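Local coordinates for protein chitosanase (Gynuella sunshinyii YC6258, PDB 6X2Q) that binds chitosan oligosaccharides such as a glucosamine tetramer and probably hydrolyses chitosan as a family 46 glycoside hydrolase, at residues 13-18 and 208-213; 112-117 and 139-144; 228-233 and 237-242. One frame throughout, in Å; residues are numbered along the deposited sequence.

Overall arrangement
Contacts 1 and 2 are buried in the helical part of the chain. Contact 3 is only partly buried, with its centre about 19 Å from the centre of the chain. Contact 1 joins helix 5-20 to helix 209-219 and combines an aromatic face with an arginine. Contact 2 joins helices 104-129 and 134-147 through a thin van der Waals touch, methyl groups against oxygens. Contact 3 is a two-stranded hairpin held by backbone hydrogen bonds. Contacts 1 and 2 meet at a salt bridge between R210 and D142. Contacts 1 and 3 meet where I14 packs on L240 and S213 probably bonds T233. Contacts 2 and 3 do not touch.

Contact 1 of 3, residues 13-18 and 208-213; sequences QIISIF and TGRVDS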
loop_
_atom_site.group_PDB
_atom_site.type_symbol
_atom_site.label_atom_id
_atom_site.label_comp_id
_atom_site.label_asym_id
_atom_site.label_seq_id
_atom_site.Cartn_x
_atom_site.Cartn_y
_atom_site.Cartn_z
ATOM N N GLN A 13 -10.314 4.829 -0.818
ATOM C CA GLN A 13 -11.181 4.548 0.319
ATOM C C GLN A 13 -11.197 3.061 0.644
ATOM O O GLN A 13 -11.277 2.679 1.818
ATOM C CB GLN A 13 -12.586 5.073 0.046
ATOM C CG GLN A 13 -12.647 6.573 0.243
ATOM C CD GLN A 13 -13.979 7.206 -0.118
ATOM O OE1 GLN A 13 -14.978 6.529 -0.365
ATOM N NE2 GLN A 13 -13.995 8.527 -0.145
ATOM N N ILE A 14 -11.086 2.211 -0.383
ATOM C CA ILE A 14 -11.067 0.758 -0.177
ATOM C C ILE A 14 -9.790 0.338 0.539
ATOM O O ILE A 14 -9.826 -0.417 1.518
ATOM C CB ILE A 14 -11.209 0.020 -1.524
ATOM C CG1 ILE A 14 -12.596 0.236 -2.131
ATOM C CG2 ILE A 14 -10.903 -1.454 -1.361
ATOM C CD1 ILE A 14 -12.712 -0.254 -3.574
ATOM N N ILE A 15 -8.638 0.808 0.043
ATOM C CA ILE A 15 -7.358 0.452 0.643
ATOM C C ILE A 15 -7.269 1.004 2.052
ATOM O O ILE A 15 -6.706 0.372 2.957
ATOM C CB ILE A 15 -6.206 0.951 -0.246
ATOM C CG1 ILE A 15 -6.253 0.194 -1.572
ATOM C CG2 ILE A 15 -4.843 0.820 0.467
ATOM C CD1 ILE A 15 -5.298 0.725 -2.607
ATOM N N SER A 16 -7.820 2.198 2.261
ATOM C CA SER A 16 -7.878 2.736 3.610
ATOM C C SER A 16 -8.667 1.804 4.531
ATOM O O SER A 16 -8.239 1.517 5.657
ATOM C CB SER A 16 -8.479 4.140 3.577
ATOM O OG SER A 16 -8.410 4.730 4.859
ATOM N N ILE A 17 -9.809 1.301 4.060
ATOM C CA ILE A 17 -10.571 0.329 4.839
ATOM C C ILE A 17 -9.759 -0.944 5.039
ATOM O O ILE A 17 -9.705 -1.491 6.144
ATOM C CB ILE A 17 -11.921 0.037 4.161
ATOM C CG1 ILE A 17 -12.861 1.236 4.299
ATOM C CG2 ILE A 17 -12.564 -1.221 4.756
ATOM C CD1 ILE A 17 -14.065 1.179 3.372
ATOM N N PHE A 18 -9.103 -1.421 3.980
ATOM C CA PHE A 18 -8.280 -2.617 4.090
ATOM C C PHE A 18 -7.315 -2.509 5.252
ATOM O O PHE A 18 -7.147 -3.459 6.023
ATOM C CB PHE A 18 -7.499 -2.852 2.795
ATOM C CG PHE A 18 -8.318 -3.441 1.689
ATOM C CD1 PHE A 18 -9.635 -3.823 1.912
ATOM C CD2 PHE A 18 -7.777 -3.601 0.423
ATOM C CE1 PHE A 18 -10.403 -4.341 0.894
ATOM C CE2 PHE A 18 -8.534 -4.135 -0.600
ATOM C CZ PHE A 18 -9.853 -4.518 -0.367
ATOM N N THR A 208 -5.284 -10.992 5.416
ATOM C CA THR A 208 -5.674 -11.661 4.177
ATOM C C THR A 208 -7.119 -11.400 3.776
ATOM O O THR A 208 -7.479 -11.659 2.621
ATOM C CB THR A 208 -5.466 -13.182 4.280
ATOM O OG1 THR A 208 -6.182 -13.693 5.412
ATOM C CG2 THR A 208 -3.995 -13.517 4.415
ATOM N N GLY A 209 -7.960 -10.928 4.695
ATOM C CA GLY A 209 -9.318 -10.566 4.325
ATOM C C GLY A 209 -9.372 -9.551 3.195
ATOM O O GLY A 209 -10.330 -9.531 2.415
ATOM N N ARG A 210 -8.340 -8.719 3.062
ATOM C CA ARG A 210 -8.341 -7.747 1.973
ATOM C C ARG A 210 -8.218 -8.435 0.612
ATOM O O ARG A 210 -8.808 -7.982 -0.372
ATOM C CB ARG A 210 -7.217 -6.724 2.181
ATOM C CG ARG A 210 -5.816 -7.210 1.837
ATOM C CD ARG A 210 -4.781 -6.421 2.641
ATOM N NE ARG A 210 -4.527 -5.122 2.029
ATOM C CZ ARG A 210 -3.838 -4.137 2.599
ATOM N NH1 ARG A 210 -3.329 -4.267 3.824
ATOM N NH2 ARG A 210 -3.653 -3.011 1.936
ATOM N N VAL A 211 -7.432 -9.510 0.528
ATOM C CA VAL A 211 -7.371 -10.272 -0.713
ATOM C C VAL A 211 -8.712 -10.945 -0.958
ATOM O O VAL A 211 -9.200 -11.001 -2.101
ATOM C CB VAL A 211 -6.218 -11.293 -0.667
ATOM C CG1 VAL A 211 -6.150 -12.098 -1.963
ATOM C CG2 VAL A 211 -4.875 -10.601 -0.385
ATOM N N ASP A 212 -9.349 -11.425 0.121
ATOM C CA ASP A 212 -10.698 -11.971 0.002
ATOM C C ASP A 212 -11.659 -10.929 -0.553
ATOM O O ASP A 212 -12.504 -11.247 -1.391
ATOM C CB ASP A 212 -11.200 -12.491 1.357
ATOM C CG ASP A 212 -10.371 -13.664 1.897
ATOM O OD1 ASP A 212 -9.777 -14.429 1.094
ATOM O OD2 ASP A 212 -10.300 -13.809 3.142
ATOM N N SER A 213 -11.534 -9.668 -0.122
ATOM C CA SER A 213 -12.447 -8.641 -0.637
ATOM C C SER A 213 -12.239 -8.405 -2.133
ATOM O O SER A 213 -13.206 -8.297 -2.892
ATOM C CB SER A 213 -12.265 -7.333 0.128
ATOM O OG SER A 213 -12.689 -7.469 1.470
HETATM O O HOH W 1 -5.057 -5.235 6.040
#
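F18 and R210 carry this buried contact between two roughly antiparallel helices of a family 46 glycoside hydrolase, of the lysozyme clan. The short segments of helix 5-20 and helix 209-219 run at 148° to each other. Their axes come within 10.6 Å. The aliphatic root of R210 lies on the F18 ring. R210 CB sits 3.7 Å from the centroid of the F18 ring, over one face, in a CH-pi contact. I14 CG2 of the same helix as F18 covers the opposite face, so the ring is sandwiched. S213 adds a third touch, with its CB 3.6 Å from F18 CE1, approaching obliquely.

The R210 chain then bends at chi3 (-80°) and turns its guanidinium back past the root of the phenylalanine. F18 CB lies over one face of that group. The ring and guanidinium planes are 60° apart, so the two do not stack. I15 CG2 adds a looser touch, 4.3 Å from R210 NH2.

Partners beyond the two segments fix the polar ends. D142 of helix 134-147 bridges R210 and, through its other oxygen, R188, which probably eases the closeness of the two arginines. S213 OG shares a hydrogen bond with T233 OG1 in the loop of the C-terminal hairpin. The R210 side chain comes to about 6 Å of a bound glucosamine at the nearest atoms. One water also spans the helices: it donates to F18 O at 2.7 Å and accepts a weak bond from R210 NH1 at 3.0 Å.

Contact 2 of 3, residues 112-117 and 139-144; sequences DVVDEL and ALYDAI
V114 and Y141 make a small, buried van der Waals contact between helix 104-129 and helix 134-147, successive helices in the chain. It lies near the middle of the molecule, with its centre about 6 Å from the centre of the chain. The helices stand well apart here, with V114 CA and Y141 CA 10.3 Å from each other. Y141 spans the gap. With chi1 near 180° (177°), its ring extends away from its own backbone N and carries the hydroxyl end over to the other helix. There V114 CG1 meets Y141 OH at 3.4 Å, at the ring edge and near its plane. The two side chains cross at about a right angle. Further along, I144 points at the opposite helix and its CD1 comes to 4.1 Å from the backbone O of L117.

F119, further along helix 104-129, meets the Y141 ring edge-to-face, while I15 of helix 5-20 packs on Y141. The L117 side chain comes to about 4 Å of a bound glucosamine at the nearest atoms. No hydrogen bond joins the two segments. Methyl groups meet oxygens, so the direct attraction is weak and non-directional, and the Y141 hydroxyl takes a weak bond from R8 of helix 5-20, outside the two segments.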
loop_
_atom_site.group_PDB
_atom_site.type_symbol
_atom_site.label_atom_id
_atom_site.label_comp_id
_atom_site.label_asym_id
_atom_site.label_seq_id
_atom_site.Cartn_x
_atom_site.Cartn_y
_atom_site.Cartn_z
ATOM N N ASP A 112 2.195 13.093 -2.701
ATOM C CA ASP A 112 3.185 13.056 -3.768
ATOM C C ASP A 112 4.027 11.792 -3.676
ATOM O O ASP A 112 4.282 11.130 -4.686
ATOM C CB ASP A 112 4.084 14.300 -3.715
ATOM C CG ASP A 112 3.330 15.612 -4.016
ATOM O OD1 ASP A 112 2.191 15.571 -4.538
ATOM O OD2 ASP A 112 3.904 16.697 -3.733
ATOM N N VAL A 113 4.470 11.442 -2.471
ATOM C CA VAL A 113 5.268 10.230 -2.315
ATOM C C VAL A 113 4.458 8.997 -2.691
ATOM O O VAL A 113 4.946 8.126 -3.422
ATOM C CB VAL A 113 5.824 10.133 -0.888
ATOM C CG1 VAL A 113 6.498 8.809 -0.696
ATOM C CG2 VAL A 113 6.786 11.276 -0.630
ATOM N N VAL A 114 3.211 8.911 -2.211
ATOM C CA VAL A 114 2.345 7.812 -2.620
ATOM C C VAL A 114 2.287 7.722 -4.133
ATOM O O VAL A 114 2.484 6.649 -4.715
ATOM C CB VAL A 114 0.937 7.974 -2.030
ATOM C CG1 VAL A 114 -0.001 6.949 -2.659
ATOM C CG2 VAL A 114 0.969 7.776 -0.526
ATOM N N ASP A 115 2.052 8.864 -4.796
ATOM C CA ASP A 115 1.985 8.863 -6.253
ATOM C C ASP A 115 3.303 8.409 -6.872
ATOM O O ASP A 115 3.308 7.603 -7.815
ATOM C CB ASP A 115 1.610 10.254 -6.773
ATOM C CG ASP A 115 1.124 10.212 -8.217
ATOM O OD1 ASP A 115 0.022 9.657 -8.461
ATOM O OD2 ASP A 115 1.865 10.694 -9.103
ATOM N N GLU A 116 4.433 8.917 -6.356
ATOM C CA GLU A 116 5.732 8.572 -6.929
ATOM C C GLU A 116 6.126 7.124 -6.634
ATOM O O GLU A 116 6.645 6.430 -7.515
ATOM C CB GLU A 116 6.814 9.526 -6.410
ATOM C CG GLU A 116 8.173 9.354 -7.111
ATOM C CD GLU A 116 9.408 9.503 -6.188
ATOM O OE1 GLU A 116 10.492 9.854 -6.712
ATOM O OE2 GLU A 116 9.310 9.247 -4.962
ATOM N N LEU A 117 5.934 6.657 -5.397
ATOM C CA LEU A 117 6.429 5.316 -5.091
ATOM C C LEU A 117 5.432 4.213 -5.451
ATOM O O LEU A 117 5.841 3.116 -5.850
ATOM C CB LEU A 117 6.796 5.198 -3.606
ATOM C CG LEU A 117 7.985 5.997 -3.063
ATOM C CD1 LEU A 117 8.177 5.671 -1.602
ATOM C CD2 LEU A 117 9.284 5.737 -3.842
ATOM N N ALA A 139 -6.052 -3.990 -7.476
ATOM C CA ALA A 139 -5.321 -5.091 -6.858
ATOM C C ALA A 139 -3.822 -4.869 -6.938
ATOM O O ALA A 139 -3.095 -5.159 -5.982
ATOM C CB ALA A 139 -5.695 -6.410 -7.529
ATOM N N LEU A 140 -3.331 -4.360 -8.073
ATOM C CA LEU A 140 -1.900 -4.076 -8.146
ATOM C C LEU A 140 -1.513 -2.926 -7.233
ATOM O O LEU A 140 -0.409 -2.918 -6.673
ATOM C CB LEU A 140 -1.491 -3.753 -9.581
ATOM C CG LEU A 140 -1.669 -4.910 -10.559
ATOM C CD1 LEU A 140 -1.536 -4.399 -12.004
ATOM C CD2 LEU A 140 -0.687 -6.021 -10.279
ATOM N N TYR A 141 -2.404 -1.955 -7.069
ATOM C CA TYR A 141 -2.069 -0.778 -6.277
ATOM C C TYR A 141 -2.059 -1.114 -4.789
ATOM O O TYR A 141 -1.147 -0.710 -4.051
ATOM C CB TYR A 141 -3.063 0.325 -6.589
ATOM C CG TYR A 141 -2.910 1.601 -5.801
ATOM C CD1 TYR A 141 -1.662 2.153 -5.542
ATOM C CD2 TYR A 141 -4.036 2.272 -5.346
ATOM C CE1 TYR A 141 -1.552 3.342 -4.833
ATOM C CE2 TYR A 141 -3.945 3.438 -4.650
ATOM C CZ TYR A 141 -2.705 3.976 -4.390
ATOM O OH TYR A 141 -2.651 5.150 -3.681
ATOM N N ASP A 142 -3.065 -1.868 -4.344
ATOM C CA ASP A 142 -3.091 -2.335 -2.968
ATOM C C ASP A 142 -1.893 -3.221 -2.672
ATOM O O ASP A 142 -1.279 -3.100 -1.610
ATOM C CB ASP A 142 -4.390 -3.088 -2.699
ATOM C CG ASP A 142 -4.529 -3.496 -1.244
ATOM O OD1 ASP A 142 -4.599 -2.575 -0.401
ATOM O OD2 ASP A 142 -4.566 -4.719 -0.939
ATOM N N ALA A 143 -1.536 -4.114 -3.605
ATOM C CA ALA A 143 -0.386 -4.985 -3.375
ATOM C C ALA A 143 0.919 -4.192 -3.333
ATOM O O ALA A 143 1.810 -4.490 -2.524
ATOM C CB ALA A 143 -0.323 -6.086 -4.445
ATOM N N ILE A 144 1.069 -3.179 -4.190
ATOM C CA ILE A 144 2.333 -2.445 -4.135
ATOM C C ILE A 144 2.470 -1.722 -2.797
ATOM O O ILE A 144 3.576 -1.590 -2.269
ATOM C CB ILE A 144 2.487 -1.480 -5.337
ATOM C CG1 ILE A 144 3.970 -1.317 -5.701
ATOM C CG2 ILE A 144 1.877 -0.127 -5.049
ATOM C CD1 ILE A 144 4.220 -0.523 -6.959
#

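Contact 3 of 3, residues 228-233 and 237-242; sequences PIRIST and VFILPI
R230 CG stands anti to the backbone N (chi1 -177°), and bends at chi2 and chi3 then lay the guanidinium across V237. V237 CG1 lies over the centre of the R230 guanidinium, 3.9 Å above its plane. V237 CG2 is 3.8 Å from R230 NH1. R230 NH1 also gives a weak bond to S232 OG, at 3.0 Å. R230 and I239 share one face of the sheet, where I239 CD1 reaches R230 CB. I239 CG2 also touches P228 CB at 3.7 Å. R230, I239 and nearby V237 are exposed and touch crystal neighbours.

The backbone is an antiparallel beta hairpin of strands 229-231 and 238-240, close to the C-terminus. I229 with L240 and I231 with F238 are its hydrogen-bonded pairs. R230 with I239, between them, is the non-hydrogen-bonded pair. There R230 CA makes a CA-H...O contact with F238 O at 3.3 Å. Of the four cross-strand bonds, I229 N to L240 O is the straightest, 2.9 Å long with an angle of 174°. In the other pair F238 N donates to I231 O at 2.8 Å, tilted 20° from the carbonyl plane.

I229, I231, F238 and L240 point to the other face, where I231 CG1 meets L240 CD1 at 3.9 Å. Helix 5-20 covers part of this face: L10 packs on L240, and I17 packs on F238. K216 of helix 209-219 bonds R230 O. A cis peptide bond precedes both P228 and P241.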
loop_
_atom_site.group_PDB
_atom_site.type_symbol
_atom_site.label_atom_id
_atom_site.label_comp_id
_atom_site.label_asym_id
_atom_site.label_seq_id
_atom_site.Cartn_x
_atom_site.Cartn_y
_atom_site.Cartn_z
ATOM N N PRO A 228 -22.790 0.852 -6.466
ATOM C CA PRO A 228 -22.121 0.976 -5.163
ATOM C C PRO A 228 -21.184 -0.199 -4.914
ATOM O O PRO A 228 -21.421 -1.295 -5.431
ATOM C CB PRO A 228 -23.279 0.972 -4.171
ATOM C CG PRO A 228 -24.297 0.094 -4.831
ATOM C CD PRO A 228 -24.163 0.336 -6.329
ATOM N N ILE A 229 -20.109 0.035 -4.162
ATOM C CA ILE A 229 -19.181 -1.019 -3.780
ATOM C C ILE A 229 -19.340 -1.269 -2.291
ATOM O O ILE A 229 -19.266 -0.334 -1.483
ATOM C CB ILE A 229 -17.729 -0.667 -4.136
ATOM C CG1 ILE A 229 -17.573 -0.592 -5.656
ATOM C CG2 ILE A 229 -16.777 -1.722 -3.570
ATOM C CD1 ILE A 229 -16.135 -0.400 -6.127
ATOM N N ARG A 230 -19.581 -2.527 -1.936
ATOM C CA ARG A 230 -19.687 -2.956 -0.549
ATOM C C ARG A 230 -18.355 -3.566 -0.129
ATOM O O ARG A 230 -17.881 -4.521 -0.755
ATOM C CB ARG A 230 -20.831 -3.959 -0.381
ATOM C CG ARG A 230 -21.065 -4.415 1.054
ATOM C CD ARG A 230 -21.453 -5.902 1.108
ATOM N NE ARG A 230 -22.591 -6.134 1.994
ATOM C CZ ARG A 230 -22.509 -6.719 3.186
ATOM N NH1 ARG A 230 -21.337 -7.150 3.650
ATOM N NH2 ARG A 230 -23.604 -6.870 3.918
ATOM N N ILE A 231 -17.740 -2.993 0.903
ATOM C CA ILE A 231 -16.547 -3.546 1.530
ATOM C C ILE A 231 -16.868 -3.821 2.993
ATOM O O ILE A 231 -17.349 -2.929 3.699
ATOM C CB ILE A 231 -15.345 -2.588 1.416
ATOM C CG1 ILE A 231 -15.035 -2.274 -0.050
ATOM C CG2 ILE A 231 -14.128 -3.207 2.073
ATOM C CD1 ILE A 231 -14.534 -3.494 -0.843
ATOM N N SER A 232 -16.594 -5.048 3.454
ATOM C CA SER A 232 -16.827 -5.384 4.859
ATOM C C SER A 232 -15.709 -6.253 5.423
ATOM O O SER A 232 -15.955 -7.118 6.271
ATOM C CB SER A 232 -18.174 -6.085 5.053
ATOM O OG SER A 232 -18.397 -7.040 4.040
ATOM N N THR A 233 -14.482 -6.020 4.963
ATOM C CA THR A 233 -13.282 -6.765 5.321
ATOM C C THR A 233 -13.178 -7.106 6.803
ATOM O O THR A 233 -12.792 -8.224 7.153
ATOM C CB THR A 233 -12.049 -5.960 4.903
ATOM O OG1 THR A 233 -12.208 -5.513 3.546
ATOM C CG2 THR A 233 -10.778 -6.807 5.039
ATOM N N VAL A 237 -19.628 -2.869 7.618
ATOM C CA VAL A 237 -20.054 -2.761 6.227
ATOM C C VAL A 237 -19.923 -1.314 5.782
ATOM O O VAL A 237 -20.444 -0.403 6.439
ATOM C CB VAL A 237 -21.493 -3.265 6.042
ATOM C CG1 VAL A 237 -21.911 -3.151 4.582
ATOM C CG2 VAL A 237 -21.603 -4.700 6.503
ATOM N N PHE A 238 -19.216 -1.105 4.671
ATOM C CA PHE A 238 -19.043 0.212 4.072
ATOM C C PHE A 238 -19.601 0.180 2.664
ATOM O O PHE A 238 -19.326 -0.760 1.910
ATOM C CB PHE A 238 -17.574 0.625 4.023
ATOM C CG PHE A 238 -17.020 1.032 5.343
ATOM C CD1 PHE A 238 -17.325 2.275 5.879
ATOM C CD2 PHE A 238 -16.193 0.173 6.059
ATOM C CE1 PHE A 238 -16.813 2.658 7.104
ATOM C CE2 PHE A 238 -15.681 0.551 7.287
ATOM C CZ PHE A 238 -15.997 1.794 7.807
ATOM N N ILE A 239 -20.379 1.194 2.312
ATOM C CA ILE A 239 -20.851 1.380 0.945
ATOM C C ILE A 239 -20.103 2.576 0.372
ATOM O O ILE A 239 -20.143 3.679 0.938
ATOM C CB ILE A 239 -22.373 1.578 0.878
ATOM C CG1 ILE A 239 -23.090 0.348 1.427
ATOM C CG2 ILE A 239 -22.803 1.766 -0.564
ATOM C CD1 ILE A 239 -22.976 -0.883 0.526
ATOM N N LEU A 240 -19.405 2.351 -0.738
ATOM C CA LEU A 240 -18.538 3.335 -1.361
ATOM C C LEU A 240 -19.057 3.691 -2.744
ATOM O O LEU A 240 -19.667 2.853 -3.416
ATOM C CB LEU A 240 -17.102 2.811 -1.472
ATOM C CG LEU A 240 -16.580 2.228 -0.160
ATOM C CD1 LEU A 240 -15.226 1.621 -0.373
ATOM C CD2 LEU A 240 -16.535 3.305 0.908
ATOM N N PRO A 241 -18.839 4.933 -3.201
ATOM C CA PRO A 241 -18.109 5.988 -2.485
ATOM C C PRO A 241 -18.926 6.601 -1.344
ATOM O O PRO A 241 -20.156 6.603 -1.405
ATOM C CB PRO A 241 -17.832 7.028 -3.580
ATOM C CG PRO A 241 -18.966 6.848 -4.561
ATOM C CD PRO A 241 -19.328 5.379 -4.521
ATOM N N ILE A 242 -18.244 7.081 -0.307
ATOM C CA ILE A 242 -18.903 7.785 0.785
ATOM C C ILE A 242 -19.022 9.251 0.402
ATOM O O ILE A 242 -18.078 9.853 -0.126
ATOM C CB ILE A 242 -18.145 7.596 2.115
ATOM C CG1 ILE A 242 -18.245 6.135 2.585
ATOM C CG2 ILE A 242 -18.679 8.536 3.191
ATOM C CD1 ILE A 242 -19.621 5.717 3.130
#